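Local coordinates for protein leucine aminopeptidase (Fimbriiglobus ruber, PDB 7D1B) that probably acts as a zinc-dependent glutaminyl cyclase of peptidase family M28, turning N-terminal glutamine of peptides into pyroglutamate, at residues 92-97 against 109-114; 158-163 against 181-186; 88-93 against 115-120; 207-212 against 287-292. All coordinates share one frame; numbering follows the deposited sequence.

Interaction 1 (92-97 against 109-114); sequences VVRQEF and DMTNLI
Asp109 and Phe97 share a water at the turn end of a beta hairpin, strands 91-99 and 108-117, at one margin of the mixed sheet. The water donates to Phe97 O and to Asp109 OD1, which also forms a salt bridge with Lys98. Met110 exchanges two backbone hydrogen bonds with Phe97 and lays CB over the face of its ring, 3.4 Å from Phe97 CZ and offset toward the rim. Phe97 CG stands between the backbone N and the carbonyl carbon (chi1 62°), and the ring stacks with His210 as well. An alanine in place of Phe97 would probably open a gap beside Met110 CB and leave the His210 ring without its stacking partner. Thr111 CG2 sits over the centre of the Arg94 guanidinium, 3.7 Å from Arg94 CZ. That group is kept from turning by Glu96 OE2, which accepts from both NE and NH2; the Arg94 NE to Glu96 OE2 bond measures 2.8 Å. Asn112 ND2 donates almost straight (178°) to Gln95 OE1 at 2.9 Å, with the two amide planes 39° apart. The Asn112 amide is held further by Gly207 O, which accepts from ND2, and by Asp185 N, which donates to OD1. Leu113 faces helix 72-87 beside Val92. Ile114, paired with Val93 through its backbone, rests CD1 against the Gln95 amide, 3.7 Å from Gln95 NE2.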
loop_
_atom_site.group_PDB
_atom_site.type_symbol
_atom_site.label_atom_id
_atom_site.label_comp_id
_atom_site.label_asym_id
_atom_site.label_seq_id
_atom_site.Cartn_x
_atom_site.Cartn_y
_atom_site.Cartn_z
ATOM N N VAL A 92 14.355 8.961 3.821
ATOM C CA VAL A 92 12.936 9.189 4.090
ATOM C C VAL A 92 12.624 10.660 3.864
ATOM O O VAL A 92 13.290 11.532 4.435
ATOM C CB VAL A 92 12.543 8.743 5.511
ATOM C CG1 VAL A 92 11.086 9.109 5.812
ATOM C CG2 VAL A 92 12.763 7.247 5.690
ATOM N N VAL A 93 11.599 10.931 3.055
ATOM C CA VAL A 93 11.131 12.282 2.771
ATOM C C VAL A 93 9.657 12.364 3.132
ATOM O O VAL A 93 8.898 11.407 2.949
ATOM C CB VAL A 93 11.415 12.691 1.303
ATOM C CG1 VAL A 93 10.620 13.909 0.877
ATOM C CG2 VAL A 93 12.911 12.940 1.106
ATOM N N ARG A 94 9.262 13.513 3.654
ATOM C CA ARG A 94 7.873 13.818 3.969
ATOM C C ARG A 94 7.281 14.702 2.881
ATOM O O ARG A 94 7.935 15.639 2.416
ATOM C CB ARG A 94 7.810 14.568 5.300
ATOM C CG ARG A 94 8.319 13.760 6.487
ATOM C CD ARG A 94 8.515 14.628 7.728
ATOM N NE ARG A 94 7.277 15.251 8.170
ATOM C CZ ARG A 94 6.403 14.686 8.998
ATOM N NH1 ARG A 94 6.621 13.470 9.487
ATOM N NH2 ARG A 94 5.297 15.343 9.330
ATOM N N GLN A 95 6.044 14.426 2.489
ATOM C CA GLN A 95 5.280 15.341 1.644
ATOM C C GLN A 95 4.146 15.860 2.507
ATOM O O GLN A 95 3.145 15.167 2.707
ATOM C CB GLN A 95 4.693 14.680 0.404
ATOM C CG GLN A 95 5.630 13.981 -0.497
ATOM C CD GLN A 95 4.941 13.558 -1.800
ATOM O OE1 GLN A 95 3.758 13.146 -1.826
ATOM N NE2 GLN A 95 5.679 13.680 -2.900
ATOM N N GLU A 96 4.309 17.069 3.031
ATOM C CA GLU A 96 3.343 17.658 3.941
ATOM C C GLU A 96 2.393 18.558 3.166
ATOM O O GLU A 96 2.822 19.335 2.311
ATOM C CB GLU A 96 4.076 18.486 5.001
ATOM C CG GLU A 96 5.023 17.660 5.874
ATOM C CD GLU A 96 5.776 18.489 6.897
ATOM O OE1 GLU A 96 5.747 19.741 6.826
ATOM O OE2 GLU A 96 6.397 17.876 7.787
ATOM N N PHE A 97 1.105 18.477 3.486
ATOM C CA PHE A 97 0.109 19.308 2.821
ATOM C C PHE A 97 -1.113 19.408 3.722
ATOM O O PHE A 97 -1.206 18.732 4.743
ATOM C CB PHE A 97 -0.218 18.796 1.409
ATOM C CG PHE A 97 -0.814 17.403 1.359
ATOM C CD1 PHE A 97 -0.021 16.272 1.506
ATOM C CD2 PHE A 97 -2.173 17.234 1.112
ATOM C CE1 PHE A 97 -0.594 14.998 1.433
ATOM C CE2 PHE A 97 -2.744 15.979 1.026
ATOM C CZ PHE A 97 -1.965 14.862 1.184
ATOM N N ASP A 109 -3.924 18.431 8.555
ATOM C CA ASP A 109 -2.560 18.193 8.106
ATOM C C ASP A 109 -2.416 16.756 7.634
ATOM O O ASP A 109 -2.823 15.828 8.338
ATOM C CB ASP A 109 -1.601 18.408 9.276
ATOM C CG ASP A 109 -1.431 19.856 9.634
ATOM O OD1 ASP A 109 -1.341 20.687 8.712
ATOM O OD2 ASP A 109 -1.374 20.151 10.841
ATOM N N MET A 110 -1.851 16.584 6.444
ATOM C CA MET A 110 -1.582 15.288 5.847
ATOM C C MET A 110 -0.094 15.199 5.552
ATOM O O MET A 110 0.554 16.205 5.216
ATOM C CB MET A 110 -2.350 15.145 4.533
ATOM C CG MET A 110 -3.826 15.254 4.709
ATOM S SD MET A 110 -4.434 13.631 5.192
ATOM C CE MET A 110 -6.224 13.877 5.120
ATOM N N THR A 111 0.437 13.979 5.630
ATOM C CA THR A 111 1.842 13.744 5.291
ATOM C C THR A 111 1.968 12.410 4.572
ATOM O O THR A 111 1.705 11.362 5.173
ATOM C CB THR A 111 2.738 13.727 6.541
ATOM O OG1 THR A 111 2.513 14.906 7.316
ATOM C CG2 THR A 111 4.219 13.674 6.146
ATOM N N ASN A 112 2.388 12.425 3.305
ATOM C CA ASN A 112 2.831 11.177 2.694
ATOM C C ASN A 112 4.280 10.933 3.103
ATOM O O ASN A 112 5.058 11.870 3.273
ATOM C CB ASN A 112 2.796 11.254 1.168
ATOM C CG ASN A 112 1.402 11.444 0.593
ATOM O OD1 ASN A 112 0.395 10.988 1.161
ATOM N ND2 ASN A 112 1.346 12.092 -0.568
ATOM N N LEU A 113 4.641 9.672 3.277
ATOM C CA LEU A 113 6.021 9.312 3.601
ATOM C C LEU A 113 6.617 8.532 2.438
ATOM O O LEU A 113 5.972 7.643 1.882
ATOM C CB LEU A 113 6.067 8.448 4.859
ATOM C CG LEU A 113 7.245 8.397 5.830
ATOM C CD1 LEU A 113 7.558 9.787 6.353
ATOM C CD2 LEU A 113 6.973 7.457 6.997
ATOM N N ILE A 114 7.842 8.862 2.057
ATOM C CA ILE A 114 8.528 8.152 0.986
ATOM C C ILE A 114 9.841 7.639 1.549
ATOM O O ILE A 114 10.650 8.422 2.050
ATOM C CB ILE A 114 8.781 9.051 -0.231
ATOM C CG1 ILE A 114 7.472 9.652 -0.752
ATOM C CG2 ILE A 114 9.520 8.264 -1.332
ATOM C CD1 ILE A 114 7.679 10.826 -1.697
HETATM O O HOH W 1 0.559 19.880 6.730
#

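Interaction 2 (158-163 against 181-186); sequences AGAALM and FVLFDG
Met163 is the knob of this contact, reaching from helix 153-167 into the groove between Phe181 and Leu183 on strand 178-184. It is a helix-on-sheet layer of the alpha/beta fold: the two short axes run 9.8 Å apart and nearly antiparallel, at 155°. Phe181 points to the helix and Leu183 brings its CD2 end round to it; together they form the two walls of the hollow. Along the first wall, Met163 CB packs at 3.7 Å from Phe181 CD2, and CG lies over the ring face, 4.3 Å from the centroid of the Phe181 ring. The sulfur approaches the same ring obliquely, a Met-aromatic contact, while pressing on the other wall at 3.6 Å between Met163 SD and Leu183 CD2. Beyond CG the methionine stays extended (chi2 172°, chi3 -174°), and its thin chain slides past both neighbours and carries the methyl down to the strand itself. A turn earlier in the helix, Ala160 offers only a small bump, its CB 3.9 Å from Leu183 CD2, so that Leu183 CD2 touches both the Ala160 methyl and the methionine sulfur. Helix 153-167 also carries the zinc ligand Asp155. Phe85 of helix 72-87 packs against both Met163 and Phe181, closing the groove from another helix, whereas Val182 turns its side chain to the other side of the sheet. At the bottom of the groove, Met163 CE rests 3.6 Å from Val182 O.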
loop_
_atom_site.group_PDB
_atom_site.type_symbol
_atom_site.label_atom_id
_atom_site.label_comp_id
_atom_site.label_asym_id
_atom_site.label_seq_id
_atom_site.Cartn_x
_atom_site.Cartn_y
_atom_site.Cartn_z
ATOM N N ALA A 158 -1.240 -3.373 7.078
ATOM C CA ALA A 158 -0.438 -4.518 6.657
ATOM C C ALA A 158 0.535 -4.153 5.547
ATOM O O ALA A 158 1.615 -4.748 5.469
ATOM C CB ALA A 158 -1.333 -5.678 6.232
ATOM N N GLY A 159 0.182 -3.199 4.679
ATOM C CA GLY A 159 1.123 -2.752 3.667
ATOM C C GLY A 159 2.312 -2.045 4.288
ATOM O O GLY A 159 3.461 -2.284 3.909
ATOM N N ALA A 160 2.047 -1.138 5.243
ATOM C CA ALA A 160 3.142 -0.500 5.960
ATOM C C ALA A 160 4.021 -1.533 6.653
ATOM O O ALA A 160 5.257 -1.433 6.634
ATOM C CB ALA A 160 2.594 0.520 6.956
ATOM N N ALA A 161 3.395 -2.533 7.283
ATOM C CA ALA A 161 4.145 -3.574 7.975
ATOM C C ALA A 161 4.974 -4.412 7.010
ATOM O O ALA A 161 6.114 -4.780 7.323
ATOM C CB ALA A 161 3.195 -4.448 8.779
ATOM N N LEU A 162 4.424 -4.723 5.832
ATOM C CA LEU A 162 5.212 -5.462 4.860
ATOM C C LEU A 162 6.396 -4.630 4.397
ATOM O O LEU A 162 7.492 -5.160 4.224
ATOM C CB LEU A 162 4.350 -5.934 3.691
ATOM C CG LEU A 162 5.127 -6.731 2.621
ATOM C CD1 LEU A 162 5.853 -7.951 3.229
ATOM C CD2 LEU A 162 4.195 -7.188 1.514
ATOM N N MET A 163 6.208 -3.314 4.218
ATOM C CA MET A 163 7.352 -2.451 3.918
ATOM C C MET A 163 8.389 -2.504 5.035
ATOM O O MET A 163 9.597 -2.529 4.765
ATOM C CB MET A 163 6.907 -1.008 3.699
ATOM C CG MET A 163 6.089 -0.761 2.469
ATOM S SD MET A 163 5.486 0.914 2.534
ATOM C CE MET A 163 4.413 0.927 1.092
ATOM N N PHE A 181 9.242 3.215 -1.508
ATOM C CA PHE A 181 8.110 2.817 -0.684
ATOM C C PHE A 181 7.336 4.098 -0.391
ATOM O O PHE A 181 7.897 5.042 0.185
ATOM C CB PHE A 181 8.601 2.240 0.642
ATOM C CG PHE A 181 9.278 0.886 0.557
ATOM C CD1 PHE A 181 9.449 0.192 -0.644
ATOM C CD2 PHE A 181 9.742 0.291 1.733
ATOM C CE1 PHE A 181 10.069 -1.080 -0.662
ATOM C CE2 PHE A 181 10.348 -0.965 1.713
ATOM C CZ PHE A 181 10.511 -1.651 0.529
ATOM N N VAL A 182 6.080 4.160 -0.809
ATOM C CA VAL A 182 5.289 5.374 -0.651
ATOM C C VAL A 182 4.085 5.039 0.223
ATOM O O VAL A 182 3.299 4.134 -0.102
ATOM C CB VAL A 182 4.858 5.965 -2.006
ATOM C CG1 VAL A 182 4.039 7.237 -1.793
ATOM C CG2 VAL A 182 6.091 6.222 -2.894
ATOM N N LEU A 183 3.941 5.780 1.322
ATOM C CA LEU A 183 2.816 5.646 2.240
ATOM C C LEU A 183 1.919 6.867 2.076
ATOM O O LEU A 183 2.341 8.007 2.344
ATOM C CB LEU A 183 3.319 5.513 3.673
ATOM C CG LEU A 183 4.000 4.153 3.869
ATOM C CD1 LEU A 183 4.931 4.208 5.050
ATOM C CD2 LEU A 183 2.960 3.073 4.019
ATOM N N PHE A 184 0.695 6.630 1.603
ATOM C CA PHE A 184 -0.267 7.701 1.359
ATOM C C PHE A 184 -1.088 7.989 2.606
ATOM O O PHE A 184 -1.731 7.090 3.165
ATOM C CB PHE A 184 -1.241 7.315 0.254
ATOM C CG PHE A 184 -0.593 7.014 -1.072
ATOM C CD1 PHE A 184 0.220 7.947 -1.721
ATOM C CD2 PHE A 184 -0.813 5.786 -1.690
ATOM C CE1 PHE A 184 0.789 7.651 -2.957
ATOM C CE2 PHE A 184 -0.252 5.498 -2.923
ATOM C CZ PHE A 184 0.549 6.425 -3.550
ATOM N N ASP A 185 -1.106 9.255 3.016
ATOM C CA ASP A 185 -2.057 9.693 4.019
ATOM C C ASP A 185 -3.431 9.903 3.373
ATOM O O ASP A 185 -3.575 9.969 2.146
ATOM C CB ASP A 185 -1.561 11.004 4.632
ATOM C CG ASP A 185 -2.055 11.247 6.064
ATOM O OD1 ASP A 185 -3.015 10.586 6.543
ATOM O OD2 ASP A 185 -1.445 12.125 6.725
ATOM N N GLY A 186 -4.446 10.011 4.219
ATOM C CA GLY A 186 -5.729 10.532 3.787
ATOM C C GLY A 186 -6.406 9.732 2.700
ATOM O O GLY A 186 -7.168 10.295 1.902
#

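Interaction 3 (88-93 against 115-120); sequences LGAKVV and ASWFPD
The open end of the beta hairpin, where helix 72-87 gives way to strand 91-99, is covered by Trp117 lying against Ala90. Ala90 CB sits over one face of the indole, 3.6 Å from the centroid of the Trp117 six-membered ring and 12° off its normal, a close CH-pi contact. Leu88 O comes to the rim of the same ring in its plane, 3.5 Å from Trp117 CZ3. CG of the tryptophan, beside the backbone N (chi1 -51°), starts the side chain toward Ala90. An alanine in place of Trp117 would probably uncover Ala90 CB and leave the Phe181 ring without its edge-to-face partner. Gly89, with positive phi, closes a Schellman motif at the helix end, with Ala90 N bonded to Phe85 O. Next to it the strands pair in antiparallel fashion: Ser116 N donates to Lys91 O at 2.8 Å and Lys91 N returns to Ser116 O at 3.1 Å. A water donates to both Gly89 O and Ser116 O, carrying the pairing one step beyond the last direct bonds. Ala90 CB and Ala115 CB also touch, at 3.9 Å. A Schellman C-cap thus leads through Gly89 and Ala90 into the edge strand of an antiparallel beta hairpin, in the alpha/beta sheet of the M28 family.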
loop_
_atom_site.group_PDB
_atom_site.type_symbol
_atom_site.label_atom_id
_atom_site.label_comp_id
_atom_site.label_asym_id
_atom_site.label_seq_id
_atom_site.Cartn_x
_atom_site.Cartn_y
_atom_site.Cartn_z
ATOM N N LEU A 88 17.575 1.210 8.375
ATOM C CA LEU A 88 17.884 0.127 7.450
ATOM C C LEU A 88 18.422 0.626 6.116
ATOM O O LEU A 88 18.663 -0.181 5.210
ATOM C CB LEU A 88 16.668 -0.791 7.300
ATOM C CG LEU A 88 16.411 -1.594 8.587
ATOM C CD1 LEU A 88 15.014 -2.178 8.607
ATOM C CD2 LEU A 88 17.455 -2.702 8.738
ATOM N N GLY A 89 18.663 1.932 5.987
ATOM C CA GLY A 89 19.373 2.487 4.853
ATOM C C GLY A 89 18.544 3.323 3.906
ATOM O O GLY A 89 19.109 3.841 2.942
ATOM N N ALA A 90 17.237 3.479 4.121
ATOM C CA ALA A 90 16.439 4.258 3.181
ATOM C C ALA A 90 16.581 5.747 3.468
ATOM O O ALA A 90 16.782 6.162 4.613
ATOM C CB ALA A 90 14.964 3.892 3.313
ATOM N N LYS A 91 16.428 6.558 2.424
ATOM C CA LYS A 91 16.245 7.993 2.618
ATOM C C LYS A 91 14.754 8.272 2.756
ATOM O O LYS A 91 13.970 7.858 1.905
ATOM C CB LYS A 91 16.788 8.760 1.418
ATOM C CG LYS A 91 16.618 10.246 1.582
ATOM C CD LYS A 91 17.550 10.993 0.656
ATOM C CE LYS A 91 17.551 12.486 0.956
ATOM N NZ LYS A 91 16.262 13.110 0.587
ATOM N N VAL A 92 14.355 8.961 3.821
ATOM C CA VAL A 92 12.936 9.189 4.090
ATOM C C VAL A 92 12.624 10.660 3.864
ATOM O O VAL A 92 13.290 11.532 4.435
ATOM C CB VAL A 92 12.543 8.743 5.511
ATOM C CG1 VAL A 92 11.086 9.109 5.812
ATOM C CG2 VAL A 92 12.763 7.247 5.690
ATOM N N VAL A 93 11.599 10.931 3.055
ATOM C CA VAL A 93 11.131 12.282 2.771
ATOM C C VAL A 93 9.657 12.364 3.132
ATOM O O VAL A 93 8.898 11.407 2.949
ATOM C CB VAL A 93 11.415 12.691 1.303
ATOM C CG1 VAL A 93 10.620 13.909 0.877
ATOM C CG2 VAL A 93 12.911 12.940 1.106
ATOM N N ALA A 115 10.061 6.332 1.459
ATOM C CA ALA A 115 11.332 5.710 1.833
ATOM C C ALA A 115 11.979 5.204 0.549
ATOM O O ALA A 115 11.458 4.289 -0.090
ATOM C CB ALA A 115 11.123 4.578 2.832
ATOM N N SER A 116 13.095 5.819 0.164
ATOM C CA SER A 116 13.695 5.614 -1.146
ATOM C C SER A 116 14.930 4.743 -1.041
ATOM O O SER A 116 15.789 4.952 -0.170
ATOM C CB SER A 116 14.090 6.954 -1.773
ATOM O OG SER A 116 12.988 7.729 -2.152
ATOM N N TRP A 117 15.038 3.828 -1.998
ATOM C CA TRP A 117 16.157 2.912 -2.158
ATOM C C TRP A 117 16.733 3.079 -3.560
ATOM O O TRP A 117 15.991 3.209 -4.545
ATOM C CB TRP A 117 15.660 1.454 -2.027
ATOM C CG TRP A 117 14.826 1.172 -0.805
ATOM C CD1 TRP A 117 13.465 1.164 -0.736
ATOM C CD2 TRP A 117 15.296 0.892 0.522
ATOM N NE1 TRP A 117 13.049 0.863 0.539
ATOM C CE2 TRP A 117 14.157 0.691 1.334
ATOM C CE3 TRP A 117 16.575 0.773 1.101
ATOM C CZ2 TRP A 117 14.250 0.362 2.690
ATOM C CZ3 TRP A 117 16.662 0.464 2.453
ATOM C CH2 TRP A 117 15.506 0.255 3.234
ATOM N N PHE A 118 18.061 3.042 -3.646
ATOM C CA PHE A 118 18.809 3.025 -4.907
ATOM C C PHE A 118 18.617 4.342 -5.660
ATOM O O PHE A 118 17.911 4.402 -6.673
ATOM C CB PHE A 118 18.456 1.814 -5.793
ATOM C CG PHE A 118 18.144 0.540 -5.028
ATOM C CD1 PHE A 118 18.986 0.050 -4.013
ATOM C CD2 PHE A 118 16.974 -0.155 -5.306
ATOM C CE1 PHE A 118 18.652 -1.104 -3.306
ATOM C CE2 PHE A 118 16.648 -1.327 -4.605
ATOM C CZ PHE A 118 17.493 -1.796 -3.614
ATOM N N PRO A 119 19.231 5.422 -5.186
ATOM C CA PRO A 119 18.937 6.739 -5.779
ATOM C C PRO A 119 19.479 6.923 -7.188
ATOM O O PRO A 119 18.950 7.757 -7.932
ATOM C CB PRO A 119 19.587 7.728 -4.797
ATOM C CG PRO A 119 20.669 6.911 -4.121
ATOM C CD PRO A 119 20.080 5.524 -3.990
ATOM N N ASP A 120 20.519 6.197 -7.582
ATOM C CA ASP A 120 21.208 6.495 -8.842
ATOM C C ASP A 120 20.608 5.640 -9.960
ATOM O O ASP A 120 21.228 4.692 -10.458
ATOM C CB ASP A 120 22.704 6.224 -8.701
ATOM C CG ASP A 120 23.505 6.898 -9.747
ATOM O OD1 ASP A 120 22.893 7.390 -10.721
ATOM O OD2 ASP A 120 24.745 6.937 -9.593
HETATM O O HOH W 2 18.489 4.718 0.410
HETATM O O HOH W 3 12.803 9.631 -0.327
#

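Interaction 4 (207-212 against 287-292); sequences GSEHFA and HIALNE
Ala212 and Ala289 pack methyl to methyl, with 3.8 Å between Ala212 CB and Ala289 CB. Each methyl also meets backbone of the other helix. Ala289 CB fits a shallow hollow formed by Ser208, Glu209 and Ala212, 3.6 Å from Ser208 O and 4.0 Å from Glu209 CG, and Ala212 CB comes to 3.3 Å from Ala289 O, a tight contact. Further along, Phe211 and Leu290 cross obliquely, with Leu290 CD2 3.8 Å from Phe211 CD2. Phe211 CG, anti to the backbone N (chi1 179°), leads toward Ile114 of strand 108-117, and the ring packs on that residue and on Asn112. This is helix-to-helix packing within one layer of the alpha/beta fold. Helix 206-218 is the crossover between the parallel strands 178-184 and 225-232, while helix 287-292 leads toward strand 297-300. The short segments run almost parallel, 19° apart with axes at 8.1 Å, a spacing consistent with the small alanines at the interface. Polar links are water-mediated: one water donates to Ser208 OG and accepts from Ala289 N, the latter at 3.0 Å. Ser208 OG is also hydrogen-bonded to Asp286 OD1, just before the second segment. As for charge, Glu209 directs its carboxylate away to a salt bridge between OE1 and Lys203 NZ.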
loop_
_atom_site.group_PDB
_atom_site.type_symbol
_atom_site.label_atom_id
_atom_site.label_comp_id
_atom_site.label_asym_id
_atom_site.label_seq_id
_atom_site.Cartn_x
_atom_site.Cartn_y
_atom_site.Cartn_z
ATOM N N GLY A 207 -3.937 11.606 -0.318
ATOM C CA GLY A 207 -2.496 11.402 -0.401
ATOM C C GLY A 207 -2.024 10.947 -1.767
ATOM O O GLY A 207 -1.035 11.463 -2.295
ATOM N N SER A 208 -2.719 9.967 -2.370
ATOM C CA SER A 208 -2.292 9.534 -3.693
ATOM C C SER A 208 -2.507 10.625 -4.737
ATOM O O SER A 208 -1.684 10.786 -5.643
ATOM C CB SER A 208 -2.946 8.209 -4.081
ATOM O OG SER A 208 -4.366 8.272 -4.040
ATOM N N GLU A 209 -3.600 11.393 -4.625
ATOM C CA GLU A 209 -3.804 12.503 -5.555
ATOM C C GLU A 209 -2.708 13.542 -5.395
ATOM O O GLU A 209 -2.180 14.047 -6.394
ATOM C CB GLU A 209 -5.197 13.102 -5.381
ATOM C CG GLU A 209 -6.236 12.129 -5.906
ATOM C CD GLU A 209 -7.667 12.567 -5.719
ATOM O OE1 GLU A 209 -7.900 13.712 -5.295
ATOM O OE2 GLU A 209 -8.565 11.752 -6.020
ATOM N N HIS A 210 -2.324 13.851 -4.148
ATOM C CA HIS A 210 -1.264 14.825 -3.916
ATOM C C HIS A 210 0.050 14.342 -4.519
ATOM O O HIS A 210 0.753 15.093 -5.209
ATOM C CB HIS A 210 -1.100 15.075 -2.419
ATOM C CG HIS A 210 -0.061 16.100 -2.105
ATOM N ND1 HIS A 210 -0.326 17.449 -2.152
ATOM C CD2 HIS A 210 1.241 15.978 -1.750
ATOM C CE1 HIS A 210 0.771 18.116 -1.843
ATOM N NE2 HIS A 210 1.738 17.251 -1.602
ATOM N N PHE A 211 0.393 13.083 -4.269
ATOM C CA PHE A 211 1.631 12.525 -4.787
ATOM C C PHE A 211 1.633 12.546 -6.307
ATOM O O PHE A 211 2.620 12.949 -6.934
ATOM C CB PHE A 211 1.766 11.092 -4.275
ATOM C CG PHE A 211 3.007 10.394 -4.769
ATOM C CD1 PHE A 211 4.193 10.472 -4.062
ATOM C CD2 PHE A 211 2.985 9.674 -5.954
ATOM C CE1 PHE A 211 5.348 9.838 -4.544
ATOM C CE2 PHE A 211 4.126 9.024 -6.436
ATOM C CZ PHE A 211 5.310 9.121 -5.723
ATOM N N ALA A 212 0.536 12.091 -6.921
ATOM C CA ALA A 212 0.487 12.014 -8.372
ATOM C C ALA A 212 0.557 13.400 -8.991
ATOM O O ALA A 212 1.258 13.605 -9.983
ATOM C CB ALA A 212 -0.781 11.290 -8.809
ATOM N N HIS A 287 -4.365 3.622 -6.457
ATOM C CA HIS A 287 -3.672 3.458 -7.731
ATOM C C HIS A 287 -4.310 4.260 -8.859
ATOM O O HIS A 287 -3.685 4.436 -9.906
ATOM C CB HIS A 287 -3.589 1.985 -8.114
ATOM C CG HIS A 287 -4.918 1.356 -8.371
ATOM N ND1 HIS A 287 -6.018 1.552 -7.553
ATOM C CD2 HIS A 287 -5.313 0.524 -9.363
ATOM C CE1 HIS A 287 -7.033 0.855 -8.041
ATOM N NE2 HIS A 287 -6.628 0.213 -9.129
ATOM N N ILE A 288 -5.534 4.762 -8.670
ATOM C CA ILE A 288 -6.196 5.520 -9.733
ATOM C C ILE A 288 -5.412 6.785 -10.056
ATOM O O ILE A 288 -5.135 7.081 -11.218
ATOM C CB ILE A 288 -7.640 5.857 -9.327
ATOM C CG1 ILE A 288 -8.442 4.578 -9.055
ATOM C CG2 ILE A 288 -8.305 6.767 -10.371
ATOM C CD1 ILE A 288 -8.671 3.732 -10.267
ATOM N N ALA A 289 -5.018 7.536 -9.025
ATOM C CA ALA A 289 -4.311 8.785 -9.287
ATOM C C ALA A 289 -2.984 8.517 -9.975
ATOM O O ALA A 289 -2.545 9.300 -10.826
ATOM C CB ALA A 289 -4.077 9.542 -7.984
ATOM N N LEU A 290 -2.325 7.403 -9.624
ATOM C CA LEU A 290 -1.049 7.055 -10.251
ATOM C C LEU A 290 -1.235 6.742 -11.730
ATOM O O LEU A 290 -0.519 7.287 -12.580
ATOM C CB LEU A 290 -0.396 5.875 -9.509
ATOM C CG LEU A 290 -0.152 6.076 -8.016
ATOM C CD1 LEU A 290 0.476 4.822 -7.430
ATOM C CD2 LEU A 290 0.741 7.265 -7.766
ATOM N N ASN A 291 -2.230 5.909 -12.059
ATOM C CA ASN A 291 -2.513 5.632 -13.466
ATOM C C ASN A 291 -2.840 6.911 -14.226
ATOM O O ASN A 291 -2.383 7.100 -15.365
ATOM C CB ASN A 291 -3.670 4.637 -13.593
ATOM C CG ASN A 291 -3.222 3.198 -13.386
ATOM O OD1 ASN A 291 -2.404 2.667 -14.151
ATOM N ND2 ASN A 291 -3.757 2.546 -12.356
ATOM N N GLU A 292 -3.615 7.814 -13.607
ATOM C CA GLU A 292 -3.994 9.046 -14.290
ATOM C C GLU A 292 -2.789 9.937 -14.541
ATOM O O GLU A 292 -2.810 10.749 -15.474
ATOM C CB GLU A 292 -5.099 9.748 -13.508
ATOM C CG GLU A 292 -6.421 8.969 -13.627
ATOM C CD GLU A 292 -7.587 9.571 -12.875
ATOM O OE1 GLU A 292 -7.373 10.514 -12.092
ATOM O OE2 GLU A 292 -8.722 9.083 -13.063
HETATM O O HOH W 4 -6.150 7.528 -6.270
#

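In the fold
Interactions 1 and 3 are two parts of one hairpin, strands 91-99 and 108-117, sharing Val92 and Val93, with centres about 14 Å apart. Next in the sheet comes strand 178-184, used by interaction 2; Leu113 O and Ala115 N tie the hairpin to it, and Thr111 N bonds to Asp185 just beyond its end. Along the chain interactions 1 and 3 come first, then 2, then 4. Helix 153-167 packs on one face of the sheet, the helices of interaction 4 on the other, where Phe184 and Val182 touch Ser208 and Phe211. Together the contacts join hairpin edge and helices to the sheet; this scaffold carries zinc ligands such as Asp155, with interaction 3 away from the site.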